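Local coordinates for peptidase M16 C-terminal domain-containing protein (Enterococcus faecalis, PDB 3D3Y) that is of unknown function but probably belongs among the M16 metallopeptidase relatives, resembling their inactive domains, at residues 27-33 with 199-204; 43-47 with 85-89; 113-118 with 218-223. All blocks are in the same frame, centred on the assembly; numbering follows the deposited sequence. Where two conformers were deposited one is given.

Interaction 1 of 3, residues 27-33 with 199-204; sequences LLVRFNT and DQVDIF
Two extended strands, 27-33 and 200-204, run antiparallel (171°) with axes 4.7 Å apart, pairing adjacent central strands of the six-stranded mixed sheet and joining segments 166 residues apart. L28, R30 and N32 form hydrogen-bonded pairs with F204, D202 and Q200; V29-I203 and F31-V201 are the non-hydrogen-bonded pairs. Six backbone bonds fix this register, including R30 N to D202 O (2.8 Å). On one face the side chains interlock: V29 CG1 fits between V201 CG1 (3.9 Å) and I203 CG1 (4.0 Å), and the F31 ring (chi1 m) brings CD1 to 3.7 Å from V201 CG2. D199, just past its helix, puts CB at the edge of the F31 ring. On the other face the CB atoms of L28 and F204 meet at 4.3 Å, and the F204 ring stacks on H15. Here the polar ends diverge, R30 to E373 and N89, D202 to H15 and K230, N32 ND2 to Y376 OH and Q200 NE2 to E227 O. Water 1 joins R30 O to D202 OD2; water 2 links N32 OD1 with Q200 OE1. The pairing is thus apolar on the V29 face and largely polar on the other, where buried charges depend on partners beyond.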
# COMPACT_ATOMS: atom_id res chain seq x y z
N LEU A 27 7.41 -15.65 6.52
CA LEU A 27 7.94 -15.74 5.17
C LEU A 27 7.15 -14.82 4.27
O LEU A 27 5.91 -14.70 4.38
CB LEU A 27 7.81 -17.17 4.62
CG LEU A 27 8.56 -18.32 5.31
CD1 LEU A 27 7.71 -18.87 6.43
CD2 LEU A 27 8.84 -19.39 4.28
N LEU A 28 7.88 -14.16 3.37
CA LEU A 28 7.27 -13.26 2.38
C LEU A 28 7.95 -13.50 1.06
O LEU A 28 9.18 -13.43 0.97
CB LEU A 28 7.43 -11.80 2.82
CG LEU A 28 7.09 -10.70 1.79
CD1 LEU A 28 5.57 -10.66 1.44
CD2 LEU A 28 7.61 -9.38 2.35
N VAL A 29 7.14 -13.82 0.05
CA VAL A 29 7.63 -13.83 -1.32
C VAL A 29 6.98 -12.64 -2.04
O VAL A 29 5.73 -12.58 -2.17
CB VAL A 29 7.29 -15.13 -2.03
CG1 VAL A 29 7.98 -15.17 -3.41
CG2 VAL A 29 7.71 -16.34 -1.17
N ARG A 30 7.81 -11.69 -2.46
CA ARG A 30 7.28 -10.47 -3.06
C ARG A 30 7.70 -10.33 -4.53
O ARG A 30 8.91 -10.25 -4.85
CB ARG A 30 7.62 -9.22 -2.23
CG ARG A 30 7.10 -7.90 -2.84
CD ARG A 30 7.03 -6.73 -1.83
NE ARG A 30 5.98 -6.91 -0.83
CZ ARG A 30 5.99 -6.35 0.38
NH1 ARG A 30 7.00 -5.56 0.77
NH2 ARG A 30 4.96 -6.58 1.20
N PHE A 31 6.71 -10.40 -5.42
CA PHE A 31 6.93 -10.16 -6.86
C PHE A 31 6.73 -8.67 -7.16
O PHE A 31 5.73 -8.08 -6.80
CB PHE A 31 5.97 -10.97 -7.73
CG PHE A 31 6.12 -12.47 -7.60
CD1 PHE A 31 6.66 -13.22 -8.65
CD2 PHE A 31 5.71 -13.13 -6.43
CE1 PHE A 31 6.81 -14.60 -8.55
CE2 PHE A 31 5.83 -14.50 -6.33
CZ PHE A 31 6.39 -15.24 -7.41
N ASN A 32 7.71 -8.07 -7.81
CA ASN A 32 7.74 -6.62 -7.97
C ASN A 32 7.72 -6.32 -9.46
O ASN A 32 8.50 -6.91 -10.21
CB ASN A 32 9.01 -6.08 -7.30
CG ASN A 32 9.03 -4.55 -7.16
OD1 ASN A 32 8.95 -3.79 -8.15
ND2 ASN A 32 9.16 -4.08 -5.92
N THR A 33 6.82 -5.42 -9.88
CA THR A 33 6.73 -5.00 -11.29
C THR A 33 6.40 -3.51 -11.37
O THR A 33 5.94 -2.92 -10.38
CB THR A 33 5.66 -5.83 -12.06
OG1 THR A 33 5.90 -5.71 -13.47
CG2 THR A 33 4.23 -5.34 -11.73
N ASP A 199 8.99 -10.84 -13.18
CA ASP A 199 9.01 -9.93 -12.04
C ASP A 199 10.32 -10.09 -11.27
O ASP A 199 10.91 -11.19 -11.24
CB ASP A 199 7.85 -10.21 -11.08
CG ASP A 199 6.51 -9.55 -11.50
OD1 ASP A 199 6.26 -9.22 -12.70
OD2 ASP A 199 5.65 -9.41 -10.58
N GLN A 200 10.78 -9.01 -10.64
CA GLN A 200 11.84 -9.11 -9.63
C GLN A 200 11.22 -9.78 -8.41
O GLN A 200 10.12 -9.42 -7.98
CB GLN A 200 12.43 -7.74 -9.29
CG GLN A 200 13.32 -7.17 -10.42
CD GLN A 200 12.52 -6.94 -11.71
OE1 GLN A 200 11.48 -6.27 -11.70
NE2 GLN A 200 13.00 -7.51 -12.81
N VAL A 201 11.92 -10.76 -7.86
CA VAL A 201 11.36 -11.55 -6.76
C VAL A 201 12.30 -11.42 -5.58
O VAL A 201 13.51 -11.55 -5.73
CB VAL A 201 11.22 -13.05 -7.16
CG1 VAL A 201 10.62 -13.88 -6.00
CG2 VAL A 201 10.32 -13.20 -8.39
N ASP A 202 11.74 -11.12 -4.41
CA ASP A 202 12.54 -11.08 -3.18
C ASP A 202 11.81 -11.89 -2.11
O ASP A 202 10.59 -11.79 -1.94
CB ASP A 202 12.83 -9.63 -2.74
CG ASP A 202 13.85 -8.97 -3.63
OD1 ASP A 202 15.07 -9.12 -3.37
OD2 ASP A 202 13.45 -8.31 -4.61
N ILE A 203 12.58 -12.72 -1.42
CA ILE A 203 12.03 -13.65 -0.45
C ILE A 203 12.66 -13.30 0.86
O ILE A 203 13.91 -13.14 0.95
CB ILE A 203 12.36 -15.11 -0.82
CG1 ILE A 203 11.76 -15.44 -2.18
CG2 ILE A 203 11.84 -16.07 0.27
CD1 ILE A 203 12.15 -16.81 -2.73
N PHE A 204 11.81 -13.11 1.86
CA PHE A 204 12.25 -12.75 3.20
C PHE A 204 11.85 -13.81 4.22
O PHE A 204 10.73 -14.36 4.17
CB PHE A 204 11.64 -11.40 3.61
CG PHE A 204 12.21 -10.25 2.87
CD1 PHE A 204 13.16 -9.42 3.46
CD2 PHE A 204 11.81 -9.98 1.55
CE1 PHE A 204 13.70 -8.36 2.76
CE2 PHE A 204 12.36 -8.90 0.86
CZ PHE A 204 13.29 -8.10 1.46
O HOH W 1 10.55 -7.87 -4.87
O HOH W 2 9.89 -3.85 -10.73
O HOH W 3 7.54 -7.57 -14.35

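Interaction 2 of 3, residues 43-47 with 85-89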
# COMPACT_ATOMS: atom_id res chain seq x y z
N ARG A 43 -3.06 -8.93 -11.77
CA ARG A 43 -2.34 -9.27 -10.54
C ARG A 43 -3.31 -9.43 -9.37
O ARG A 43 -3.19 -10.37 -8.57
CB ARG A 43 -1.28 -8.21 -10.22
CG ARG A 43 -0.14 -8.28 -11.22
CD ARG A 43 0.80 -7.07 -11.17
NE ARG A 43 1.71 -7.02 -10.01
CZ ARG A 43 2.84 -7.72 -9.89
NH1 ARG A 43 3.18 -8.62 -10.81
NH2 ARG A 43 3.63 -7.55 -8.81
N THR A 44 -4.22 -8.50 -9.22
CA THR A 44 -5.23 -8.60 -8.14
C THR A 44 -6.03 -9.90 -8.17
O THR A 44 -6.18 -10.57 -7.13
CB THR A 44 -6.18 -7.38 -8.15
OG1 THR A 44 -5.38 -6.21 -8.07
CG2 THR A 44 -7.19 -7.39 -6.98
N LEU A 45 -6.57 -10.24 -9.34
CA LEU A 45 -7.36 -11.48 -9.45
C LEU A 45 -6.48 -12.72 -9.27
O LEU A 45 -6.89 -13.71 -8.63
CB LEU A 45 -8.08 -11.55 -10.81
CG LEU A 45 -8.94 -12.81 -11.11
CD1 LEU A 45 -10.01 -13.03 -9.96
CD2 LEU A 45 -9.65 -12.60 -12.45
N LEU A 46 -5.29 -12.69 -9.85
CA LEU A 46 -4.34 -13.78 -9.68
C LEU A 46 -4.05 -14.06 -8.19
O LEU A 46 -3.92 -15.21 -7.78
CB LEU A 46 -3.04 -13.45 -10.41
CG LEU A 46 -2.02 -14.59 -10.40
CD1 LEU A 46 -2.56 -15.88 -11.12
CD2 LEU A 46 -0.73 -14.10 -11.06
N SER A 47 -3.91 -13.01 -7.39
CA SER A 47 -3.65 -13.23 -5.97
C SER A 47 -4.79 -14.03 -5.34
O SER A 47 -4.54 -14.88 -4.46
CB SER A 47 -3.40 -11.89 -5.24
OG SER A 47 -4.60 -11.18 -5.02
N GLN A 85 5.50 1.20 -8.39
CA GLN A 85 5.60 -0.28 -8.34
C GLN A 85 4.27 -0.89 -7.91
O GLN A 85 3.47 -0.25 -7.22
CB GLN A 85 6.70 -0.71 -7.37
CG GLN A 85 8.10 -0.38 -7.85
CD GLN A 85 9.17 -0.61 -6.80
OE1 GLN A 85 8.91 -1.14 -5.72
NE2 GLN A 85 10.41 -0.20 -7.13
N HIS A 86 4.03 -2.12 -8.34
CA HIS A 86 2.87 -2.86 -7.89
C HIS A 86 3.45 -4.18 -7.36
O HIS A 86 4.31 -4.83 -8.02
CB HIS A 86 1.85 -3.07 -9.03
CG HIS A 86 0.52 -3.59 -8.57
ND1 HIS A 86 0.23 -4.93 -8.49
CD2 HIS A 86 -0.58 -2.94 -8.12
CE1 HIS A 86 -1.01 -5.09 -8.03
NE2 HIS A 86 -1.52 -3.89 -7.79
N TRP A 87 3.04 -4.54 -6.15
CA TRP A 87 3.63 -5.65 -5.42
C TRP A 87 2.59 -6.78 -5.30
O TRP A 87 1.44 -6.54 -4.97
CB TRP A 87 4.03 -5.19 -4.00
CG TRP A 87 5.07 -4.06 -3.88
CD1 TRP A 87 5.88 -3.53 -4.87
CD2 TRP A 87 5.46 -3.41 -2.67
NE1 TRP A 87 6.72 -2.55 -4.33
CE2 TRP A 87 6.47 -2.47 -2.98
CE3 TRP A 87 5.03 -3.54 -1.32
CZ2 TRP A 87 7.08 -1.66 -2.00
CZ3 TRP A 87 5.64 -2.71 -0.34
CH2 TRP A 87 6.64 -1.78 -0.69
N PHE A 88 3.03 -8.02 -5.51
CA PHE A 88 2.20 -9.22 -5.37
C PHE A 88 2.87 -10.00 -4.25
O PHE A 88 4.04 -10.38 -4.36
CB PHE A 88 2.19 -9.98 -6.68
CG PHE A 88 1.38 -11.25 -6.69
CD1 PHE A 88 0.15 -11.29 -7.35
CD2 PHE A 88 1.88 -12.44 -6.12
CE1 PHE A 88 -0.58 -12.48 -7.44
CE2 PHE A 88 1.15 -13.65 -6.17
CZ PHE A 88 -0.10 -13.66 -6.83
N ASN A 89 2.13 -10.21 -3.16
CA ASN A 89 2.73 -10.58 -1.87
C ASN A 89 2.20 -11.89 -1.32
O ASN A 89 1.02 -11.98 -0.98
CB ASN A 89 2.37 -9.50 -0.84
CG ASN A 89 2.67 -8.08 -1.32
OD1 ASN A 89 3.79 -7.79 -1.71
ND2 ASN A 89 1.66 -7.20 -1.28
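R43 lays one face of its guanidinium over the CB of F88, with NH2 3.5 Å from that atom, while its NE donates a hydrogen bond to ND1 of H86 (3.0 Å), reaching the imidazole near the ring plane. H86 and F88 both project from the same face of strand 85-89, so the arginine arm spans two successive inward-facing positions and runs out above the strand. W87, between them, points to the opposite face, where its ring meets Y376 edge-to-face.

The second half of the contact belongs to the F88 ring. Its t rotamer sends it out from the strand into the side of the helical turn 43-47: CE1 lies 3.4 Å from S47 N, 3.6 Å from S47 CB and 3.9 Å from L46 CG, with R43 O and L46 C at the ring edge. The turn itself is closed by S47 N bonding to R43 O (3.0 Å), and S47 OG donates to T44 O (2.7 Å), so its hydroxyl is satisfied within the helix. Helix and strand are nearly parallel (8°), their axes 9.3 Å apart, the spacing of a helix packed on a sheet. In active M16 peptidases the helix that probably corresponds carries the zinc-binding HXXEH motif; helix 40-52 has no such motif, consistent with an inactive domain.

Helix 185-198 closes over the site, with M195 touching R43 and F88. R43 NH1 makes a salt bridge to D199, and H86 NE2 bonds to S173 O. With ND1 accepting from R43, the imidazole can stay neutral beside the arginine, whose buried charge is balanced by D199.

Interaction 3 of 3, residues 113-118 with 218-223; sequences LKEIIF and FKQLPF
F118, the last residue of helix 105-118, has relaxed to phi/psi -105/-9, and its m rotamer directs the ring into the bend 221-223. P222 points its CD at the face of this ring: the atom is 3.5 Å from the F118 centroid and only 3° off the ring normal, a CH-pi contact. The same ring turns its edge to the face of F223 in a T-shaped pair, centroids 4.9 Å apart and planes at 69°. F118 CE2 also reaches L221 CB at 3.7 Å. The bend is an inverse gamma turn centred on P222 (phi/psi -81/60), in which F223 N bonds to L221 O at 2.7 Å. Before it, L221 N still bonds to F218 O (3.0 Å). Both helices lie against the same sheet: L113 and I117 rest on strand 85-95, while F218 rests on strand 200-207, and the contact joins the end of helix 105-118 to that of helix 211-219 and the bend after it. One turn before F118, K114 has its CA 6.0 Å from that of L221, and its CB lies 4.0 Å from L221 CD1. Its all-t chain then extends along the solvent-facing side, with CE 3.3 Å from Q220 O and 3.8 Å from P222 CD. Nearer the sheet, L113 CD1 touches F218 CE2 (4.1 Å) and I117 CG2 approaches F223 CZ (4.5 Å), beside L196 of helix 185-198.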
# COMPACT_ATOMS: atom_id res chain seq x y z
N LEU A 113 5.09 -23.47 -0.39
CA LEU A 113 5.32 -22.37 -1.32
C LEU A 113 5.59 -22.85 -2.75
O LEU A 113 5.09 -22.26 -3.73
CB LEU A 113 6.44 -21.45 -0.85
CG LEU A 113 6.23 -20.71 0.48
CD1 LEU A 113 7.54 -20.10 0.87
CD2 LEU A 113 5.11 -19.67 0.32
N LYS A 114 6.40 -23.90 -2.90
CA LYS A 114 6.70 -24.38 -4.24
C LYS A 114 5.41 -24.81 -4.95
O LYS A 114 5.25 -24.59 -6.19
CB LYS A 114 7.70 -25.55 -4.18
CG LYS A 114 8.18 -26.01 -5.52
CD LYS A 114 9.16 -27.17 -5.39
CE LYS A 114 9.81 -27.43 -6.75
NZ LYS A 114 10.52 -28.75 -6.85
N GLU A 115 4.53 -25.48 -4.18
CA GLU A 115 3.22 -25.93 -4.69
C GLU A 115 2.38 -24.75 -5.13
O GLU A 115 1.89 -24.69 -6.29
CB GLU A 115 2.47 -26.78 -3.65
CG GLU A 115 3.05 -28.22 -3.44
CD GLU A 115 2.87 -29.13 -4.68
OE1 GLU A 115 1.94 -28.91 -5.50
OE2 GLU A 115 3.68 -30.08 -4.84
N ILE A 116 2.24 -23.78 -4.23
CA ILE A 116 1.46 -22.57 -4.53
C ILE A 116 1.98 -21.79 -5.76
O ILE A 116 1.22 -21.40 -6.65
CB ILE A 116 1.40 -21.64 -3.31
CG1 ILE A 116 0.62 -22.32 -2.17
CG2 ILE A 116 0.81 -20.24 -3.72
CD1 ILE A 116 -0.80 -22.82 -2.56
N ILE A 117 3.30 -21.60 -5.81
CA ILE A 117 3.90 -20.74 -6.84
C ILE A 117 4.07 -21.41 -8.20
O ILE A 117 3.77 -20.81 -9.25
CB ILE A 117 5.23 -20.15 -6.35
CG1 ILE A 117 4.95 -19.25 -5.13
CG2 ILE A 117 5.94 -19.40 -7.47
CD1 ILE A 117 6.25 -18.77 -4.45
N PHE A 118 4.52 -22.66 -8.18
CA PHE A 118 4.86 -23.39 -9.40
C PHE A 118 3.84 -24.44 -9.84
O PHE A 118 3.95 -25.00 -10.93
CB PHE A 118 6.25 -24.00 -9.23
CG PHE A 118 7.33 -22.97 -9.03
CD1 PHE A 118 7.93 -22.37 -10.13
CD2 PHE A 118 7.72 -22.59 -7.75
CE1 PHE A 118 8.92 -21.41 -9.96
CE2 PHE A 118 8.71 -21.62 -7.57
CZ PHE A 118 9.30 -21.02 -8.69
N PHE A 218 15.48 -23.01 -0.45
CA PHE A 218 14.96 -22.08 -1.43
C PHE A 218 15.52 -22.29 -2.83
O PHE A 218 14.86 -21.96 -3.83
CB PHE A 218 15.07 -20.63 -0.95
CG PHE A 218 13.93 -20.23 -0.09
CD1 PHE A 218 14.07 -20.15 1.29
CD2 PHE A 218 12.68 -19.98 -0.66
CE1 PHE A 218 12.96 -19.81 2.09
CE2 PHE A 218 11.58 -19.64 0.13
CZ PHE A 218 11.72 -19.55 1.50
N LYS A 219 16.69 -22.89 -2.91
CA LYS A 219 17.26 -23.22 -4.21
C LYS A 219 16.39 -24.23 -4.96
O LYS A 219 16.52 -24.33 -6.17
CB LYS A 219 18.72 -23.71 -4.07
CG LYS A 219 19.73 -22.60 -3.67
CD LYS A 219 20.33 -21.84 -4.85
CE LYS A 219 21.17 -22.76 -5.73
NZ LYS A 219 22.28 -22.05 -6.46
N GLN A 220 15.51 -24.94 -4.25
CA GLN A 220 14.56 -25.91 -4.83
C GLN A 220 13.45 -25.24 -5.64
O GLN A 220 12.71 -25.91 -6.34
CB GLN A 220 13.88 -26.75 -3.73
CG GLN A 220 14.79 -27.70 -2.94
CD GLN A 220 14.19 -28.18 -1.61
OE1 GLN A 220 13.15 -27.68 -1.14
NE2 GLN A 220 14.85 -29.16 -0.99
N LEU A 221 13.29 -23.93 -5.48
CA LEU A 221 12.23 -23.23 -6.23
C LEU A 221 12.72 -22.91 -7.64
O LEU A 221 13.67 -22.13 -7.81
CB LEU A 221 11.76 -21.98 -5.46
CG LEU A 221 10.68 -22.20 -4.39
CD1 LEU A 221 10.97 -23.36 -3.45
CD2 LEU A 221 10.40 -20.89 -3.60
N PRO A 222 12.12 -23.54 -8.68
CA PRO A 222 12.81 -23.45 -9.97
C PRO A 222 12.58 -22.14 -10.75
O PRO A 222 12.11 -22.19 -11.89
CB PRO A 222 12.25 -24.67 -10.74
CG PRO A 222 10.84 -24.85 -10.19
CD PRO A 222 10.89 -24.36 -8.74
N PHE A 223 12.97 -21.01 -10.16
CA PHE A 223 12.90 -19.69 -10.83
C PHE A 223 13.91 -19.64 -11.93
O PHE A 223 15.06 -20.04 -11.75
CB PHE A 223 13.20 -18.53 -9.87
CG PHE A 223 12.09 -18.27 -8.87
CD1 PHE A 223 10.91 -17.67 -9.25
CD2 PHE A 223 12.26 -18.64 -7.55
CE1 PHE A 223 9.89 -17.43 -8.32
CE2 PHE A 223 11.27 -18.44 -6.62
CZ PHE A 223 10.08 -17.82 -6.99

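In the fold
Interactions 1 and 2 are both buried and share one sheet, in which strands 24-34 and 85-95 are neighbours: interaction 1 lies within it, while interaction 2 packs a helix on its face. Their centres lie 11 Å apart and D199 of the first is bridged to R43 of the second. Interaction 1 is strand pairing by backbone hydrogen bonds, whereas interaction 2 works through an arginine and a phenylalanine. Interaction 3 lies further out, about 25 Å from the chain centre to its own centre, partly exposed and apolar, joining the ends of helices 105-118 and 211-219. It meets interaction 1 where F218 packs on I203 and L113 on L27, but does not touch interaction 2.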